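Local coordinates for alkyltransferase-like protein 1 (PDB 3GVA), which recognises O6-alkylguanine lesions in DNA, flips the damaged base into a binding pocket and so presents it to nucleotide excision repair, at residues 26-31 / 39-44. Residues are numbered along the deposited sequence; the frame is centred on the assembly and turned at random.
Sequences GEIARY and RQVGQA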
loop_
_atom_site.group_PDB
_atom_site.type_symbol
_atom_site.label_atom_id
_atom_site.label_comp_id
_atom_site.label_asym_id
_atom_site.label_seq_id
_atom_site.Cartn_x
_atom_site.Cartn_y
_atom_site.Cartn_z
ATOM N N GLY A 26 -3.733 -3.080 -7.642
ATOM C CA GLY A 26 -4.052 -4.103 -8.624
ATOM C C GLY A 26 -4.090 -5.501 -8.047
ATOM O O GLY A 26 -5.005 -6.276 -8.330
ATOM N N GLU A 27 -3.086 -5.830 -7.242
ATOM C CA GLU A 27 -3.010 -7.145 -6.617
ATOM C C GLU A 27 -4.200 -7.375 -5.695
ATOM O O GLU A 27 -4.811 -8.443 -5.705
ATOM C CB GLU A 27 -1.711 -7.273 -5.815
ATOM C CG GLU A 27 -0.463 -7.397 -6.658
ATOM C CD GLU A 27 -0.417 -8.701 -7.429
ATOM O OE1 GLU A 27 -0.532 -8.668 -8.671
ATOM O OE2 GLU A 27 -0.275 -9.763 -6.790
ATOM N N ILE A 28 -4.530 -6.369 -4.894
ATOM C CA ILE A 28 -5.644 -6.497 -3.960
ATOM C C ILE A 28 -6.956 -6.672 -4.710
ATOM O O ILE A 28 -7.782 -7.512 -4.340
ATOM C CB ILE A 28 -5.737 -5.265 -3.035
ATOM C CG1 ILE A 28 -4.505 -5.208 -2.127
ATOM C CG2 ILE A 28 -7.030 -5.307 -2.220
ATOM C CD1 ILE A 28 -4.380 -6.367 -1.140
ATOM N N ALA A 29 -7.145 -5.887 -5.766
ATOM C CA ALA A 29 -8.369 -5.968 -6.558
ATOM C C ALA A 29 -8.549 -7.371 -7.123
ATOM O O ALA A 29 -9.647 -7.910 -7.113
ATOM C CB ALA A 29 -8.335 -4.946 -7.686
ATOM N N ARG A 30 -7.463 -7.964 -7.606
ATOM C CA ARG A 30 -7.520 -9.311 -8.158
ATOM C C ARG A 30 -7.710 -10.324 -7.030
ATOM O O ARG A 30 -8.347 -11.366 -7.213
ATOM C CB ARG A 30 -6.238 -9.623 -8.945
ATOM C CG ARG A 30 -6.101 -8.854 -10.263
ATOM C CD ARG A 30 -4.886 -9.317 -11.084
ATOM N NE ARG A 30 -3.608 -8.777 -10.609
ATOM C CZ ARG A 30 -3.195 -7.525 -10.811
ATOM N NH1 ARG A 30 -3.957 -6.667 -11.480
ATOM N NH2 ARG A 30 -2.012 -7.128 -10.350
ATOM N N TYR A 31 -7.170 -10.003 -5.860
ATOM C CA TYR A 31 -7.284 -10.884 -4.704
ATOM C C TYR A 31 -8.717 -10.977 -4.160
ATOM O O TYR A 31 -9.147 -12.043 -3.724
ATOM C CB TYR A 31 -6.353 -10.413 -3.586
ATOM C CG TYR A 31 -6.410 -11.281 -2.353
ATOM C CD1 TYR A 31 -5.975 -12.602 -2.390
ATOM C CD2 TYR A 31 -6.891 -10.778 -1.144
ATOM C CE1 TYR A 31 -6.013 -13.403 -1.253
ATOM C CE2 TYR A 31 -6.934 -11.570 -0.005
ATOM C CZ TYR A 31 -6.491 -12.880 -0.069
ATOM O OH TYR A 31 -6.511 -13.662 1.058
ATOM N N ARG A 39 -8.760 0.983 -9.525
ATOM C CA ARG A 39 -8.884 2.390 -9.168
ATOM C C ARG A 39 -9.821 2.575 -7.986
ATOM O O ARG A 39 -9.632 3.485 -7.174
ATOM C CB ARG A 39 -9.344 3.225 -10.370
ATOM C CG ARG A 39 -8.258 3.372 -11.441
ATOM C CD ARG A 39 -8.670 4.338 -12.555
ATOM N NE ARG A 39 -8.708 5.725 -12.101
ATOM C CZ ARG A 39 -9.211 6.730 -12.814
ATOM N NH1 ARG A 39 -9.722 6.506 -14.014
ATOM N NH2 ARG A 39 -9.203 7.961 -12.325
ATOM N N GLN A 40 -10.821 1.704 -7.881
ATOM C CA GLN A 40 -11.765 1.761 -6.770
ATOM C C GLN A 40 -11.024 1.392 -5.492
ATOM O O GLN A 40 -11.257 1.985 -4.438
ATOM C CB GLN A 40 -12.930 0.789 -6.984
ATOM C CG GLN A 40 -13.955 1.237 -8.012
ATOM C CD GLN A 40 -13.394 1.296 -9.414
ATOM O OE1 GLN A 40 -12.745 0.359 -9.874
ATOM N NE2 GLN A 40 -13.654 2.398 -10.110
ATOM N N VAL A 41 -10.142 0.398 -5.593
ATOM C CA VAL A 41 -9.341 -0.017 -4.447
ATOM C C VAL A 41 -8.534 1.201 -4.001
ATOM O O VAL A 41 -8.462 1.513 -2.809
ATOM C CB VAL A 41 -8.371 -1.154 -4.826
ATOM C CG1 VAL A 41 -7.377 -1.414 -3.686
ATOM C CG2 VAL A 41 -9.153 -2.410 -5.135
ATOM N N GLY A 42 -7.932 1.893 -4.969
ATOM C CA GLY A 42 -7.157 3.081 -4.650
ATOM C C GLY A 42 -7.999 4.129 -3.941
ATOM O O GLY A 42 -7.530 4.825 -3.045
ATOM N N GLN A 43 -9.258 4.234 -4.341
ATOM C CA GLN A 43 -10.181 5.187 -3.740
ATOM C C GLN A 43 -10.469 4.772 -2.293
ATOM O O GLN A 43 -10.467 5.601 -1.382
ATOM C CB GLN A 43 -11.474 5.217 -4.555
ATOM C CG GLN A 43 -12.061 6.603 -4.780
ATOM C CD GLN A 43 -11.108 7.536 -5.506
ATOM O OE1 GLN A 43 -10.565 7.191 -6.554
ATOM N NE2 GLN A 43 -10.907 8.729 -4.953
ATOM N N ALA A 44 -10.717 3.486 -2.085
ATOM C CA ALA A 44 -10.985 2.980 -0.740
ATOM C C ALA A 44 -9.826 3.333 0.185
ATOM O O ALA A 44 -10.023 3.810 1.305
ATOM C CB ALA A 44 -11.171 1.465 -0.772
#
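Val-41 reaches from helix 38-46 to helix 25-31 with both branches of its side chain. Val-41 CG2 rests on Ala-29 CB at 3.7 Å. Val-41 CG1 meets Ile-28 CG2 more loosely, at 4.2 Å. A chi1 of 170° puts CG1 of the valine anti to the backbone N and CG2 beside it, and this turn directs CG1 to Ile-28 and CG2 to Ala-29. Alanine suits the close approach: its short side chain lets the backbones come to 6.4 Å between the CA atoms of Ala-29 and Val-41. Ile-28 sends only its CG2 branch to Val-41, the two side chains crossing at about a right angle; its CG1 arm leads away. All three residues are buried, and no hydrogen bond joins the segments. Phe-6 of helix 3-14 also packs on Val-41, tying the pair to a third helix. On helix 25-31, the salt bridge from Arg-30 NH2 to Glu-27 OE1 (2.7 Å) lies away from this apolar seam. Two helices joined by a short connection and packed through aliphatic side chains are consistent with the helix-turn-helix of the MGMT family, whose second helix here carries Arg-39, the arginine finger that hydrogen-bonds the orphaned cytosine and is thought to be needed for nucleotide flipping.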